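Local coordinates for epimerase domain-containing protein (PDB 6ZLK) that interconverts UDP-glucuronic acid and UDP-galacturonic acid by epimerising the sugar at C4, probably using its bound NAD as the redox cofactor, at residues I124-S127 and S128-G131; H191-I194 and K195-L198; G45-Q48 and S49-N53; G224-A227 and A228-K232. One frame throughout, in Å; residues are numbered along the deposited sequence.

Interaction 1 of 4, residues I124-S127 and S128-G131; sequences ISTS and SVYG. With UGA (uridine-5'-diphosphate-glucuronic acid), chain F.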
loop_
_atom_site.group_PDB
_atom_site.type_symbol
_atom_site.label_atom_id
_atom_site.label_comp_id
_atom_site.label_asym_id
_atom_site.label_seq_id
_atom_site.Cartn_x
_atom_site.Cartn_y
_atom_site.Cartn_z
ATOM N N ILE A 124 -8.213 -7.280 -10.145
ATOM C CA ILE A 124 -9.362 -6.393 -9.984
ATOM C C ILE A 124 -9.123 -5.441 -8.815
ATOM O O ILE A 124 -8.814 -5.890 -7.706
ATOM C CB ILE A 124 -10.652 -7.200 -9.836
ATOM C CG1 ILE A 124 -11.205 -7.580 -11.223
ATOM C CG2 ILE A 124 -11.648 -6.376 -9.068
ATOM C CD1 ILE A 124 -10.258 -8.187 -12.143
ATOM N N SER A 125 -9.115 -4.164 -9.126
ATOM C CA SER A 125 -8.968 -3.087 -8.135
ATOM C C SER A 125 -10.231 -2.223 -8.107
ATOM O O SER A 125 -11.310 -2.616 -8.634
ATOM C CB SER A 125 -7.696 -2.332 -8.429
ATOM O OG SER A 125 -7.449 -1.395 -7.400
ATOM N N THR A 126 -10.123 -1.025 -7.550
ATOM C CA THR A 126 -11.285 -0.224 -7.141
ATOM C C THR A 126 -11.048 1.246 -7.441
ATOM O O THR A 126 -9.867 1.756 -7.260
ATOM C CB THR A 126 -11.549 -0.485 -5.656
ATOM O OG1 THR A 126 -12.600 0.407 -5.275
ATOM C CG2 THR A 126 -10.354 -0.198 -4.787
ATOM N N SER A 127 -12.139 1.948 -7.738
ATOM C CA SER A 127 -12.181 3.420 -7.754
ATOM C C SER A 127 -11.736 3.966 -6.387
ATOM O O SER A 127 -11.375 5.160 -6.349
ATOM C CB SER A 127 -13.524 3.956 -8.109
ATOM O OG SER A 127 -14.466 3.574 -7.143
ATOM N N SER A 128 -11.827 3.188 -5.311
ATOM C CA SER A 128 -11.429 3.672 -3.963
ATOM C C SER A 128 -9.962 4.041 -3.903
ATOM O O SER A 128 -9.595 4.702 -2.935
ATOM C CB SER A 128 -11.770 2.675 -2.919
ATOM O OG SER A 128 -13.180 2.586 -2.818
ATOM N N VAL A 129 -9.145 3.662 -4.875
ATOM C CA VAL A 129 -7.711 4.054 -4.826
ATOM C C VAL A 129 -7.582 5.545 -5.112
ATOM O O VAL A 129 -6.561 6.120 -4.689
ATOM C CB VAL A 129 -6.820 3.247 -5.782
ATOM C CG1 VAL A 129 -6.894 1.737 -5.521
ATOM C CG2 VAL A 129 -7.040 3.595 -7.232
ATOM N N TYR A 130 -8.534 6.153 -5.816
ATOM C CA TYR A 130 -8.383 7.553 -6.261
ATOM C C TYR A 130 -8.520 8.507 -5.073
ATOM O O TYR A 130 -7.746 9.493 -5.031
ATOM C CB TYR A 130 -9.362 7.937 -7.340
ATOM C CG TYR A 130 -9.064 7.302 -8.671
ATOM C CD1 TYR A 130 -8.063 7.803 -9.486
ATOM C CD2 TYR A 130 -9.796 6.230 -9.146
ATOM C CE1 TYR A 130 -7.797 7.236 -10.721
ATOM C CE2 TYR A 130 -9.545 5.657 -10.378
ATOM C CZ TYR A 130 -8.539 6.164 -11.177
ATOM O OH TYR A 130 -8.320 5.524 -12.358
ATOM N N GLY A 131 -9.487 8.267 -4.190
ATOM C CA GLY A 131 -9.842 9.268 -3.169
ATOM C C GLY A 131 -10.736 10.355 -3.740
ATOM O O GLY A 131 -11.618 10.015 -4.546
HETATM C "C1'" UGA F . -18.381 0.030 -3.586
HETATM C "C2'" UGA F . -17.958 -1.323 -3.036
HETATM O "O2'" UGA F . -18.556 -1.471 -1.753
HETATM C "C3'" UGA F . -16.459 -1.456 -2.904
HETATM O "O3'" UGA F . -16.177 -2.830 -2.629
HETATM C "C4'" UGA F . -15.731 -1.008 -4.160
HETATM O "O4'" UGA F . -14.323 -0.995 -3.894
HETATM C "C5'" UGA F . -16.208 0.393 -4.574
HETATM O "O5'" UGA F . -17.629 0.383 -4.733
HETATM C "C6'" UGA F . -15.609 0.971 -5.867
HETATM O "O'P" UGA F . -14.446 0.779 -6.142
HETATM O "O'Q" UGA F . -16.289 1.666 -6.572
HETATM P PB UGA F . -19.153 2.303 -2.519
HETATM O O1B UGA F . -18.980 3.189 -3.679
HETATM O O2B UGA F . -18.967 2.799 -1.129
HETATM O O3B UGA F . -18.268 0.965 -2.533
HETATM O O3A UGA F . -20.594 1.638 -2.688
HETATM P PA UGA F . -21.945 1.543 -1.842
HETATM O O1A UGA F . -21.668 0.762 -0.633
HETATM O O2A UGA F . -22.993 1.114 -2.783
HETATM O O5D UGA F . -22.188 3.077 -1.408
HETATM C C5D UGA F . -22.451 4.113 -2.335
HETATM C C4D UGA F . -22.892 5.322 -1.565
HETATM O O4D UGA F . -24.068 5.018 -0.776
HETATM C C3D UGA F . -21.855 5.870 -0.580
HETATM O O3D UGA F . -21.776 7.266 -0.881
HETATM C C2D UGA F . -22.444 5.596 0.806
HETATM O O2D UGA F . -22.294 6.726 1.649
HETATM C C1D UGA F . -23.941 5.520 0.536
HETATM N N1 UGA F . -24.685 4.629 1.439
HETATM C C6 UGA F . -24.333 3.318 1.603
HETATM C C2 UGA F . -25.844 5.155 1.994
HETATM O O2 UGA F . -26.180 6.328 1.879
HETATM N N3 UGA F . -26.585 4.258 2.694
HETATM C C4 UGA F . -26.297 2.930 2.907
HETATM O O4 UGA F . -27.067 2.275 3.604
HETATM C C5 UGA F . -25.068 2.462 2.319
HETATM O O HOH W 1 -12.538 7.304 -4.824
#
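T126 turns the chain at the end of strand 120-126 by accepting two amide hydrogens. Its OG1 takes S128 N at 2.9 Å and 168°, which defines an ST turn; its backbone O takes V129 N at 3.1 Å. Y130 N repeats the i to i+3 pattern on S127 O, completing a short 3-10 segment. OG1 lies anti to the T126 nitrogen (chi1 175°), bringing the hydroxyl to S128 N. This inner side is tightly packed: both methyls of V129 lie 3.4 Å from T126 O, and CD2 of the Y130 ring meets S127 O edge-on at 3.4 Å.

The other side is polar. In the glucuronic acid copy of the ligand T126 OG1 is 2.6 Å from O4' and S127 OG is 2.7 Å from carboxylate O'Q; the galacturonic acid copy uses the same two hydroxyls. The carboxylate placement beside T126 is doubtful. Which acceptor each hydroxyl proton serves is not settled, because another lies within its reach. Further out, a water lies 2.9 Å from both S127 O and G131 O and is placed to bridge them, while S128 is partly exposed.

T126 and S128 touch Y149, and T126 touches K153, both on helix 148-167. This is consistent with the Ser/Thr-Tyr-Lys site of extended short-chain dehydrogenases. S125 OG bonds E157 of that helix, and strand 171-180 pairs with the strand through Y176.

Interaction 2 of 4, residues H191-I194 and K195-L198; sequences HRLI and KQML. With UGA (uridine-5'-diphosphate-glucuronic acid), chain F.
Q196 NE2 stands over one face of the R192 guanidinium, 3.7 Å from NH2, with the amide and guanidinium planes 89° apart; the two side chains meet one helical turn apart on helix 189-198.

Among the polar contacts, the one to the ligand is the straightest. R192 NE donates to uracil O4 of the UDP-sugar at 2.8 Å and 176°, and O4 lies in the guanidinium plane at its edge. A bend at chi3 (47°), after an extended chi2, turns NE to the base. T204 holds both partners from the second shell: its OG1 bonds R192 NH2 and its N bonds Q196 OE1.

Backbone bonds run i to i+4 from K195, Q196, M197 and L198; that from Q196 N to R192 O is 2.8 Å long. The extended Q196 side chain runs past the same carbonyl, with CG 3.1 Å from R192 O. A separate van der Waals contact sets the L193 CD2 methyl 3.7 Å from the amide oxygen Q196 OE1.

Between the two segments the apolar pair is I194 and L198, on the side that meets helix 299-313, where they run side by side, CG2 to CD1 at 3.8 Å.

Chemically, the pocket presents a cationic N-H donor to the uracil carbonyl. It therefore suits the acceptor that uridine carries at O4, and the positive charge would probably polarise that carbonyl.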
loop_
_atom_site.group_PDB
_atom_site.type_symbol
_atom_site.label_atom_id
_atom_site.label_comp_id
_atom_site.label_asym_id
_atom_site.label_seq_id
_atom_site.Cartn_x
_atom_site.Cartn_y
_atom_site.Cartn_z
ATOM N N HIS A 191 -28.572 -2.600 -2.248
ATOM C CA HIS A 191 -29.111 -3.806 -1.583
ATOM C C HIS A 191 -29.788 -3.341 -0.294
ATOM O O HIS A 191 -30.979 -3.649 -0.060
ATOM C CB HIS A 191 -28.015 -4.786 -1.302
ATOM C CG HIS A 191 -28.490 -6.106 -0.789
ATOM N ND1 HIS A 191 -28.043 -7.259 -1.357
ATOM C CD2 HIS A 191 -29.299 -6.460 0.241
ATOM C CE1 HIS A 191 -28.603 -8.298 -0.728
ATOM N NE2 HIS A 191 -29.400 -7.806 0.249
ATOM N N ARG A 192 -29.091 -2.542 0.518
ATOM C CA ARG A 192 -29.672 -2.028 1.789
ATOM C C ARG A 192 -30.924 -1.219 1.526
ATOM O O ARG A 192 -31.926 -1.424 2.267
ATOM C CB ARG A 192 -28.645 -1.243 2.630
ATOM C CG ARG A 192 -27.510 -2.095 3.151
ATOM C CD ARG A 192 -26.345 -1.318 3.762
ATOM N NE ARG A 192 -26.823 -0.278 4.684
ATOM C CZ ARG A 192 -27.126 -0.502 5.950
ATOM N NH1 ARG A 192 -26.917 -1.703 6.471
ATOM N NH2 ARG A 192 -27.647 0.470 6.694
ATOM N N LEU A 193 -30.859 -0.235 0.636
ATOM C CA LEU A 193 -31.942 0.726 0.403
ATOM C C LEU A 193 -33.154 -0.004 -0.141
ATOM O O LEU A 193 -34.250 0.327 0.263
ATOM C CB LEU A 193 -31.470 1.809 -0.568
ATOM C CG LEU A 193 -30.421 2.734 0.024
ATOM C CD1 LEU A 193 -29.869 3.635 -1.071
ATOM C CD2 LEU A 193 -31.011 3.600 1.132
ATOM N N ILE A 194 -32.961 -0.946 -1.066
ATOM C CA ILE A 194 -34.129 -1.657 -1.660
ATOM C C ILE A 194 -34.752 -2.527 -0.572
ATOM O O ILE A 194 -36.007 -2.539 -0.504
ATOM C CB ILE A 194 -33.710 -2.449 -2.905
ATOM C CG1 ILE A 194 -33.266 -1.544 -4.049
ATOM C CG2 ILE A 194 -34.836 -3.386 -3.321
ATOM C CD1 ILE A 194 -32.398 -2.265 -5.096
ATOM N N LYS A 195 -33.955 -3.192 0.223
ATOM C CA LYS A 195 -34.414 -4.075 1.308
ATOM C C LYS A 195 -35.220 -3.193 2.269
ATOM O O LYS A 195 -36.360 -3.593 2.644
ATOM C CB LYS A 195 -33.252 -4.777 2.018
ATOM C CG LYS A 195 -33.662 -5.755 3.111
ATOM C CD LYS A 195 -32.485 -6.374 3.808
ATOM C CE LYS A 195 -32.874 -7.539 4.678
ATOM N NZ LYS A 195 -33.685 -7.062 5.802
ATOM N N GLN A 196 -34.679 -2.035 2.678
ATOM C CA GLN A 196 -35.395 -1.120 3.594
ATOM C C GLN A 196 -36.692 -0.692 2.919
ATOM O O GLN A 196 -37.718 -0.666 3.628
ATOM C CB GLN A 196 -34.493 0.058 3.982
ATOM C CG GLN A 196 -33.320 -0.355 4.836
ATOM C CD GLN A 196 -32.173 0.639 4.769
ATOM O OE1 GLN A 196 -32.234 1.629 4.026
ATOM N NE2 GLN A 196 -31.120 0.340 5.508
ATOM N N MET A 197 -36.673 -0.299 1.641
ATOM C CA MET A 197 -37.892 0.181 0.952
ATOM C C MET A 197 -38.940 -0.928 0.932
ATOM O O MET A 197 -40.128 -0.608 1.241
ATOM C CB MET A 197 -37.566 0.614 -0.468
ATOM C CG MET A 197 -38.727 1.255 -1.180
ATOM S SD MET A 197 -38.204 2.077 -2.700
ATOM C CE MET A 197 -36.989 3.258 -2.116
ATOM N N LEU A 198 -38.546 -2.181 0.698
ATOM C CA LEU A 198 -39.513 -3.304 0.582
ATOM C C LEU A 198 -40.134 -3.591 1.943
ATOM O O LEU A 198 -41.318 -4.022 1.986
ATOM C CB LEU A 198 -38.798 -4.545 0.048
ATOM C CG LEU A 198 -38.563 -4.511 -1.444
ATOM C CD1 LEU A 198 -37.528 -5.556 -1.815
ATOM C CD2 LEU A 198 -39.861 -4.710 -2.191
HETATM C "C1'" UGA F . -18.381 0.030 -3.586
HETATM C "C2'" UGA F . -17.958 -1.323 -3.036
HETATM O "O2'" UGA F . -18.556 -1.471 -1.753
HETATM C "C3'" UGA F . -16.459 -1.456 -2.904
HETATM O "O3'" UGA F . -16.177 -2.830 -2.629
HETATM C "C4'" UGA F . -15.731 -1.008 -4.160
HETATM O "O4'" UGA F . -14.323 -0.995 -3.894
HETATM C "C5'" UGA F . -16.208 0.393 -4.574
HETATM O "O5'" UGA F . -17.629 0.383 -4.733
HETATM C "C6'" UGA F . -15.609 0.971 -5.867
HETATM O "O'P" UGA F . -14.446 0.779 -6.142
HETATM O "O'Q" UGA F . -16.289 1.666 -6.572
HETATM P PB UGA F . -19.153 2.303 -2.519
HETATM O O1B UGA F . -18.980 3.189 -3.679
HETATM O O2B UGA F . -18.967 2.799 -1.129
HETATM O O3B UGA F . -18.268 0.965 -2.533
HETATM O O3A UGA F . -20.594 1.638 -2.688
HETATM P PA UGA F . -21.945 1.543 -1.842
HETATM O O1A UGA F . -21.668 0.762 -0.633
HETATM O O2A UGA F . -22.993 1.114 -2.783
HETATM O O5D UGA F . -22.188 3.077 -1.408
HETATM C C5D UGA F . -22.451 4.113 -2.335
HETATM C C4D UGA F . -22.892 5.322 -1.565
HETATM O O4D UGA F . -24.068 5.018 -0.776
HETATM C C3D UGA F . -21.855 5.870 -0.580
HETATM O O3D UGA F . -21.776 7.266 -0.881
HETATM C C2D UGA F . -22.444 5.596 0.806
HETATM O O2D UGA F . -22.294 6.726 1.649
HETATM C C1D UGA F . -23.941 5.520 0.536
HETATM N N1 UGA F . -24.685 4.629 1.439
HETATM C C6 UGA F . -24.333 3.318 1.603
HETATM C C2 UGA F . -25.844 5.155 1.994
HETATM O O2 UGA F . -26.180 6.328 1.879
HETATM N N3 UGA F . -26.585 4.258 2.694
HETATM C C4 UGA F . -26.297 2.930 2.907
HETATM O O4 UGA F . -27.067 2.275 3.604
HETATM C C5 UGA F . -25.068 2.462 2.319
#

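Interaction 3 of 4, residues G45-Q48 and S49-N53; sequences GNIQ and SLELN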
loop_
_atom_site.group_PDB
_atom_site.type_symbol
_atom_site.label_atom_id
_atom_site.label_comp_id
_atom_site.label_asym_id
_atom_site.label_seq_id
_atom_site.Cartn_x
_atom_site.Cartn_y
_atom_site.Cartn_z
ATOM N N GLY A 45 -25.423 -21.483 -3.017
ATOM C CA GLY A 45 -26.325 -21.799 -4.132
ATOM C C GLY A 45 -25.630 -21.599 -5.472
ATOM O O GLY A 45 -25.761 -22.452 -6.345
ATOM N N ASN A 46 -25.050 -20.429 -5.677
ATOM C CA ASN A 46 -24.433 -20.074 -6.980
ATOM C C ASN A 46 -23.303 -21.072 -7.236
ATOM O O ASN A 46 -23.200 -21.573 -8.382
ATOM C CB ASN A 46 -23.877 -18.656 -7.011
ATOM C CG ASN A 46 -24.887 -17.558 -6.754
ATOM O OD1 ASN A 46 -24.598 -16.563 -6.051
ATOM N ND2 ASN A 46 -26.072 -17.745 -7.311
ATOM N N ILE A 47 -22.510 -21.393 -6.202
ATOM C CA ILE A 47 -21.381 -22.336 -6.389
ATOM C C ILE A 47 -21.913 -23.735 -6.756
ATOM O O ILE A 47 -21.433 -24.334 -7.741
ATOM C CB ILE A 47 -20.423 -22.354 -5.194
ATOM C CG1 ILE A 47 -19.680 -21.024 -5.056
ATOM C CG2 ILE A 47 -19.495 -23.539 -5.318
ATOM C CD1 ILE A 47 -18.753 -20.657 -6.193
ATOM N N GLN A 48 -22.969 -24.198 -6.077
ATOM C CA GLN A 48 -23.541 -25.528 -6.366
ATOM C C GLN A 48 -24.007 -25.563 -7.827
ATOM O O GLN A 48 -23.808 -26.592 -8.487
ATOM C CB GLN A 48 -24.634 -25.828 -5.348
ATOM C CG GLN A 48 -24.036 -26.109 -3.990
ATOM C CD GLN A 48 -25.037 -26.191 -2.859
ATOM O OE1 GLN A 48 -26.202 -25.803 -2.986
ATOM N NE2 GLN A 48 -24.566 -26.685 -1.729
ATOM N N SER A 49 -24.619 -24.481 -8.304
ATOM C CA SER A 49 -25.127 -24.403 -9.694
ATOM C C SER A 49 -23.955 -24.419 -10.698
ATOM O O SER A 49 -24.002 -25.159 -11.663
ATOM C CB SER A 49 -25.993 -23.191 -9.891
ATOM O OG SER A 49 -26.525 -23.260 -11.199
ATOM N N LEU A 50 -22.904 -23.672 -10.436
ATOM C CA LEU A 50 -21.700 -23.711 -11.300
ATOM C C LEU A 50 -21.084 -25.109 -11.301
ATOM O O LEU A 50 -20.643 -25.519 -12.356
ATOM C CB LEU A 50 -20.725 -22.673 -10.777
ATOM C CG LEU A 50 -21.137 -21.227 -10.988
ATOM C CD1 LEU A 50 -20.196 -20.305 -10.223
ATOM C CD2 LEU A 50 -21.102 -20.841 -12.447
ATOM N N GLU A 51 -21.101 -25.809 -10.168
ATOM C CA GLU A 51 -20.452 -27.131 -10.064
ATOM C C GLU A 51 -21.191 -28.169 -10.922
ATOM O O GLU A 51 -20.570 -29.196 -11.213
ATOM C CB GLU A 51 -20.361 -27.595 -8.620
ATOM C CG GLU A 51 -19.289 -26.854 -7.849
ATOM C CD GLU A 51 -19.184 -27.346 -6.421
ATOM O OE1 GLU A 51 -20.225 -27.323 -5.683
ATOM O OE2 GLU A 51 -18.064 -27.776 -6.037
ATOM N N LEU A 52 -22.429 -27.906 -11.354
ATOM C CA LEU A 52 -23.106 -28.805 -12.313
ATOM C C LEU A 52 -22.399 -28.814 -13.666
ATOM O O LEU A 52 -22.639 -29.733 -14.454
ATOM C CB LEU A 52 -24.558 -28.366 -12.466
ATOM C CG LEU A 52 -25.411 -28.598 -11.224
ATOM C CD1 LEU A 52 -26.812 -28.027 -11.449
ATOM C CD2 LEU A 52 -25.452 -30.070 -10.838
ATOM N N ASN A 53 -21.632 -27.766 -13.980
ATOM C CA ASN A 53 -20.980 -27.603 -15.278
ATOM C C ASN A 53 -19.677 -28.414 -15.271
ATOM O O ASN A 53 -18.884 -28.241 -14.342
ATOM C CB ASN A 53 -20.729 -26.140 -15.609
ATOM C CG ASN A 53 -20.326 -25.917 -17.049
ATOM O OD1 ASN A 53 -19.341 -26.494 -17.497
ATOM N ND2 ASN A 53 -21.008 -25.006 -17.720
#
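I47 and E51, one helical turn apart, meet through a methyl and a carboxylate: CG2 of I47 lies 3.9 Å from OE1 and 4.0 Å from CD of E51, the two side chains slanting across each other. The branch that touches is fixed by torsion, since I47 sets CG2 opposite its own nitrogen, while E51 runs out with chi2 at -179°. On the inner side of the helix the same isoleucine reaches L50 with its other arm, CD1 to CD1 at 4.3 Å, a loose apolar contact. L50 also lays CG 3.3 Å from N46 O, the carbonyl to which its own amide donates.

Behind the side chains stands the helical backbone. S49 N, L50 N and E51 N bond to G45 O, N46 O and I47 O; the last is 2.9 Å long. The next rung, L52 N to Q48 O, is weak at 3.4 Å and 128°. Here i to i+3 bonds are added, with L52 N on S49 O and N53 N on L50 O at 2.9 Å.

Farther out, the Rossmann beta-alpha-beta unit of strand 27-31, helix 44-51 and strand 56-59 holds the group. F58 packs on I47, F56 on L50 and E51, and C17 and L21 of helix 11-21 also cover L50. N53 OD1 takes R55 N just before the strand.

Across the two segments, the side-chain contact is van der Waals, with no side-chain hydrogen bond between them. Only backbone amides make such bonds here, and the E51 carboxylate, on an exposed residue, is probably hydrated.

Interaction 4 of 4, residues G224-A227 and A228-K232; sequences GTVA and ALETK
V226 and E230 lie side by side on the last turns of helix 218-230, which packs against the Rossmann-like nucleotide-binding fold of this epimerase family. V226 places CG1 opposite its nitrogen (chi1 171°), directing this methyl along the helix to the E230 carboxylate. CG1 is 3.6 Å from CD of E230, with OE1 and OE2 both at 3.7 Å, so neither oxygen is preferred. E230 reaches there extended, chi2 at -177°, and its OE2 bonds Y26 OH.

The backbone is less regular at this end. A228 N bonds G224 O at 3.1 Å and, weakly, T225 O. V226 O receives E230 N at 3.0 Å and a weak second bond from L229 N. K120 NZ donates to the carbonyl oxygens of A228 and L229, as a basic group may do at a helix C-terminus.

T225 points away from the following segment, and its OG1 bonds C221 O and Y176 OH. L229 instead packs on Y79 and V77 of strand 77-80. At T231 the chain leaves helical geometry, yet T231 N still bonds A227 O at 2.8 Å, with its CG2 methyl 3.5 Å from the same oxygen.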
loop_
_atom_site.group_PDB
_atom_site.type_symbol
_atom_site.label_atom_id
_atom_site.label_comp_id
_atom_site.label_asym_id
_atom_site.label_seq_id
_atom_site.Cartn_x
_atom_site.Cartn_y
_atom_site.Cartn_z
ATOM N N GLY A 224 -16.847 -5.849 -19.652
ATOM C CA GLY A 224 -15.498 -5.257 -19.674
ATOM C C GLY A 224 -14.444 -6.232 -19.203
ATOM O O GLY A 224 -13.299 -6.313 -19.739
ATOM N N THR A 225 -14.787 -6.991 -18.168
ATOM C CA THR A 225 -13.837 -7.906 -17.538
ATOM C C THR A 225 -13.476 -9.038 -18.521
ATOM O O THR A 225 -12.276 -9.398 -18.619
ATOM C CB THR A 225 -14.427 -8.353 -16.200
ATOM O OG1 THR A 225 -14.688 -7.234 -15.346
ATOM C CG2 THR A 225 -13.529 -9.351 -15.523
ATOM N N VAL A 226 -14.461 -9.641 -19.176
ATOM C CA VAL A 226 -14.231 -10.669 -20.204
ATOM C C VAL A 226 -13.458 -10.037 -21.370
ATOM O O VAL A 226 -12.597 -10.715 -21.891
ATOM C CB VAL A 226 -15.577 -11.286 -20.599
ATOM C CG1 VAL A 226 -15.423 -12.177 -21.798
ATOM C CG2 VAL A 226 -16.150 -12.057 -19.418
ATOM N N ALA A 227 -13.733 -8.795 -21.721
ATOM C CA ALA A 227 -13.015 -8.132 -22.827
ATOM C C ALA A 227 -11.523 -8.036 -22.493
ATOM O O ALA A 227 -10.712 -8.089 -23.438
ATOM C CB ALA A 227 -13.575 -6.787 -23.149
ATOM N N ALA A 228 -11.142 -7.887 -21.232
ATOM C CA ALA A 228 -9.710 -7.877 -20.843
ATOM C C ALA A 228 -9.028 -9.185 -21.255
ATOM O O ALA A 228 -7.805 -9.168 -21.548
ATOM C CB ALA A 228 -9.546 -7.602 -19.361
ATOM N N LEU A 229 -9.707 -10.320 -21.180
ATOM C CA LEU A 229 -9.172 -11.595 -21.639
ATOM C C LEU A 229 -9.190 -11.627 -23.162
ATOM O O LEU A 229 -8.145 -12.045 -23.740
ATOM C CB LEU A 229 -10.035 -12.704 -21.063
ATOM C CG LEU A 229 -9.674 -14.121 -21.483
ATOM C CD1 LEU A 229 -8.185 -14.355 -21.296
ATOM C CD2 LEU A 229 -10.484 -15.125 -20.696
ATOM N N GLU A 230 -10.296 -11.214 -23.787
ATOM C CA GLU A 230 -10.545 -11.508 -25.221
ATOM C C GLU A 230 -10.054 -10.429 -26.186
ATOM O O GLU A 230 -10.003 -10.724 -27.408
ATOM C CB GLU A 230 -12.025 -11.731 -25.466
ATOM C CG GLU A 230 -12.497 -12.929 -24.705
ATOM C CD GLU A 230 -13.949 -13.320 -24.894
ATOM O OE1 GLU A 230 -14.740 -12.512 -25.388
ATOM O OE2 GLU A 230 -14.293 -14.465 -24.486
ATOM N N THR A 231 -9.622 -9.281 -25.703
ATOM C CA THR A 231 -9.216 -8.194 -26.627
ATOM C C THR A 231 -8.021 -8.683 -27.457
ATOM O O THR A 231 -7.139 -9.419 -26.923
ATOM C CB THR A 231 -8.856 -6.910 -25.869
ATOM O OG1 THR A 231 -8.491 -5.941 -26.864
ATOM C CG2 THR A 231 -7.693 -7.061 -24.924
ATOM N N LYS A 232 -7.925 -8.162 -28.672
ATOM C CA LYS A 232 -6.747 -8.394 -29.545
ATOM C C LYS A 232 -5.621 -7.405 -29.233
ATOM O O LYS A 232 -4.473 -7.670 -29.679
ATOM C CB LYS A 232 -7.201 -8.313 -31.006
ATOM C CG LYS A 232 -8.100 -9.475 -31.426
ATOM C CD LYS A 232 -7.591 -10.805 -30.884
ATOM C CE LYS A 232 -8.282 -12.026 -31.462
ATOM N NZ LYS A 232 -7.890 -13.248 -30.723
#

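How the interactions relate
Interactions 1 and 2 touch the two ends of one UDP-sugar: residues 124-131 hold the uronic acid sugar and residues 191-198 read the uracil. Their centres lie 25 Å apart and their nearest atoms about 15 Å, so the ligand itself spans the gap. Interactions 3 and 4 touch neither ligand. The side chain of I47 comes to about 8 Å from NAD, and that of T225 to about 9 Å. Both pack on helix 11-21, with centres 24 Å apart. Interaction 4 comes within about 5 Å of interaction 1, and Y176 links them through backbone bonds to S125 and S127 and its hydroxyl to T225. Interactions 1 and 3 lie on opposite sides of the chain's centre.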